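Local coordinates for protein xyloglucan-specific endo-beta-1,4-glucanase BoGH9A (PDB 6DHT) that cleaves the beta-1,4-glucan backbone of xyloglucan internally, releasing xyloglucan oligosaccharides, at residues 23-27 and 98-104. Sequence-based numbering, arbitrary orientation.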
loop_
_atom_site.group_PDB
_atom_site.type_symbol
_atom_site.label_atom_id
_atom_site.label_comp_id
_atom_site.label_asym_id
_atom_site.label_seq_id
_atom_site.Cartn_x
_atom_site.Cartn_y
_atom_site.Cartn_z
ATOM N N LEU A 23 4.593 5.295 17.749
ATOM C CA LEU A 23 3.534 4.434 18.248
ATOM C C LEU A 23 4.054 3.616 19.429
ATOM O O LEU A 23 3.337 3.408 20.411
ATOM C CB LEU A 23 3.025 3.521 17.146
ATOM C CG LEU A 23 2.500 4.201 15.891
ATOM C CD1 LEU A 23 1.626 3.196 15.107
ATOM C CD2 LEU A 23 1.736 5.489 16.129
ATOM N N GLY A 24 5.311 3.185 19.349
ATOM C CA GLY A 24 5.939 2.440 20.428
ATOM C C GLY A 24 6.560 1.149 19.928
ATOM O O GLY A 24 6.817 0.994 18.729
ATOM N N TYR A 25 6.796 0.225 20.853
ATOM C CA TYR A 25 7.572 -0.978 20.582
ATOM C C TYR A 25 6.941 -2.220 21.149
ATOM O O TYR A 25 6.343 -2.189 22.222
ATOM C CB TYR A 25 8.965 -0.866 21.205
ATOM C CG TYR A 25 9.694 0.354 20.775
ATOM C CD1 TYR A 25 10.429 0.390 19.587
ATOM C CD2 TYR A 25 9.673 1.494 21.561
ATOM C CE1 TYR A 25 11.083 1.534 19.179
ATOM C CE2 TYR A 25 10.333 2.632 21.171
ATOM C CZ TYR A 25 11.040 2.645 19.983
ATOM O OH TYR A 25 11.700 3.780 19.574
ATOM N N TYR A 26 7.063 -3.330 20.424
ATOM C CA TYR A 26 6.662 -4.616 20.990
ATOM C C TYR A 26 7.659 -5.026 22.076
ATOM O O TYR A 26 8.840 -4.663 21.984
ATOM C CB TYR A 26 6.600 -5.722 19.922
ATOM C CG TYR A 26 5.495 -5.512 18.895
ATOM C CD1 TYR A 26 4.208 -5.965 19.121
ATOM C CD2 TYR A 26 5.748 -4.797 17.736
ATOM C CE1 TYR A 26 3.189 -5.741 18.189
ATOM C CE2 TYR A 26 4.742 -4.569 16.800
ATOM C CZ TYR A 26 3.476 -5.018 17.048
ATOM O OH TYR A 26 2.507 -4.750 16.116
ATOM N N PRO A 27 7.204 -5.818 23.067
ATOM C CA PRO A 27 8.118 -6.168 24.167
ATOM C C PRO A 27 9.437 -6.809 23.730
ATOM O O PRO A 27 10.472 -6.519 24.339
ATOM C CB PRO A 27 7.293 -7.145 24.996
ATOM C CG PRO A 27 5.895 -6.693 24.810
ATOM C CD PRO A 27 5.838 -6.299 23.334
ATOM N N LEU A 98 5.821 3.918 24.743
ATOM C CA LEU A 98 5.178 2.718 25.253
ATOM C C LEU A 98 5.861 1.483 24.728
ATOM O O LEU A 98 6.282 1.432 23.564
ATOM C CB LEU A 98 3.710 2.674 24.827
ATOM C CG LEU A 98 2.782 3.786 25.321
ATOM C CD1 LEU A 98 1.392 3.601 24.761
ATOM C CD2 LEU A 98 2.715 3.811 26.832
ATOM N N ILE A 99 5.936 0.473 25.590
ATOM C CA ILE A 99 6.251 -0.883 25.176
ATOM C C ILE A 99 4.986 -1.668 25.453
ATOM O O ILE A 99 4.493 -1.673 26.575
ATOM C CB ILE A 99 7.429 -1.476 25.990
ATOM C CG1 ILE A 99 8.707 -0.680 25.730
ATOM C CG2 ILE A 99 7.614 -2.932 25.606
ATOM C CD1 ILE A 99 9.925 -1.155 26.576
ATOM N N LYS A 100 4.409 -2.311 24.440
ATOM C CA LYS A 100 3.136 -2.990 24.639
ATOM C C LYS A 100 2.888 -3.989 23.527
ATOM O O LYS A 100 3.428 -3.853 22.423
ATOM C CB LYS A 100 1.988 -1.989 24.676
ATOM C CG LYS A 100 1.792 -1.251 23.378
ATOM C CD LYS A 100 0.851 -0.073 23.515
ATOM C CE LYS A 100 -0.603 -0.481 23.615
ATOM N NZ LYS A 100 -1.460 0.728 23.817
ATOM N N ASP A 101 2.104 -5.008 23.833
ATOM C CA ASP A 101 1.572 -5.877 22.799
ATOM C C ASP A 101 0.703 -5.093 21.809
ATOM O O ASP A 101 0.099 -4.072 22.143
ATOM C CB ASP A 101 0.725 -6.976 23.435
ATOM C CG ASP A 101 1.543 -7.959 24.216
ATOM O OD1 ASP A 101 2.742 -8.129 23.913
ATOM O OD2 ASP A 101 0.957 -8.604 25.112
ATOM N N SER A 102 0.674 -5.603 20.580
ATOM C CA SER A 102 -0.227 -5.121 19.529
ATOM C C SER A 102 -0.043 -3.640 19.246
ATOM O O SER A 102 -1.002 -2.936 18.940
ATOM C CB SER A 102 -1.666 -5.391 19.919
ATOM O OG SER A 102 -1.898 -6.793 20.001
ATOM N N VAL A 103 1.194 -3.170 19.325
ATOM C CA VAL A 103 1.410 -1.737 19.219
ATOM C C VAL A 103 1.057 -1.196 17.818
ATOM O O VAL A 103 0.600 -0.057 17.707
ATOM C CB VAL A 103 2.842 -1.335 19.702
ATOM C CG1 VAL A 103 3.868 -1.801 18.750
ATOM C CG2 VAL A 103 2.926 0.173 19.929
ATOM N N LEU A 104 1.218 -2.014 16.778
ATOM C CA LEU A 104 0.868 -1.567 15.431
ATOM C C LEU A 104 -0.563 -1.930 15.025
ATOM O O LEU A 104 -0.955 -1.686 13.895
ATOM C CB LEU A 104 1.845 -2.115 14.381
ATOM C CG LEU A 104 3.314 -1.799 14.609
ATOM C CD1 LEU A 104 4.159 -2.430 13.518
ATOM C CD2 LEU A 104 3.548 -0.301 14.657
HETATM O O HOH W 1 4.640 5.095 22.342
#
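Tyr26 and Val103 meet in a CH-pi contact: methyl CG1 of Val103 sits over one face of the phenol ring, 3.6 Å from its centroid and displaced toward the rim. The valine torsion (chi1 70°) sets CG1 between the backbone N and the carbonyl carbon and leaves CG2 anti to the backbone N, 3.3 Å from the carbonyl O of Leu23. The two methyls of one valine thus reach Leu23 at the start of the segment and Tyr26 near its end. Beyond the ring, the phenol OH of Tyr26 accepts the backbone N-H of Leu104 (N to OH 3.1 Å, 150° at the hydrogen) and is also hydrogen-bonded to Asp565, close to the C-terminus. A phenylalanine in place of Tyr26 would probably leave the Leu104 N-H and the Asp565 carboxylate without the hydroxyl they share. The side chain of Leu104 crosses that of Leu23, CD1 of Leu23 lying 4.0 Å from CD2 of Leu104. The backbones join at a single bridge, where Tyr25 N donates to Leu98 O (3.0 Å) and Lys100 N to Tyr25 O (2.9 Å). A water links Leu98 N with Leu23 O, the latter weakly. The example illustrates how a loop can pair and pack at once: the one after strand 18-19 bridges the end of strand 93-99 and packs on the turn 100-104 that runs into helix 105-117, consistent with the Ig-like domain joined to the helical catalytic domain in this type of family 9 glycoside hydrolase.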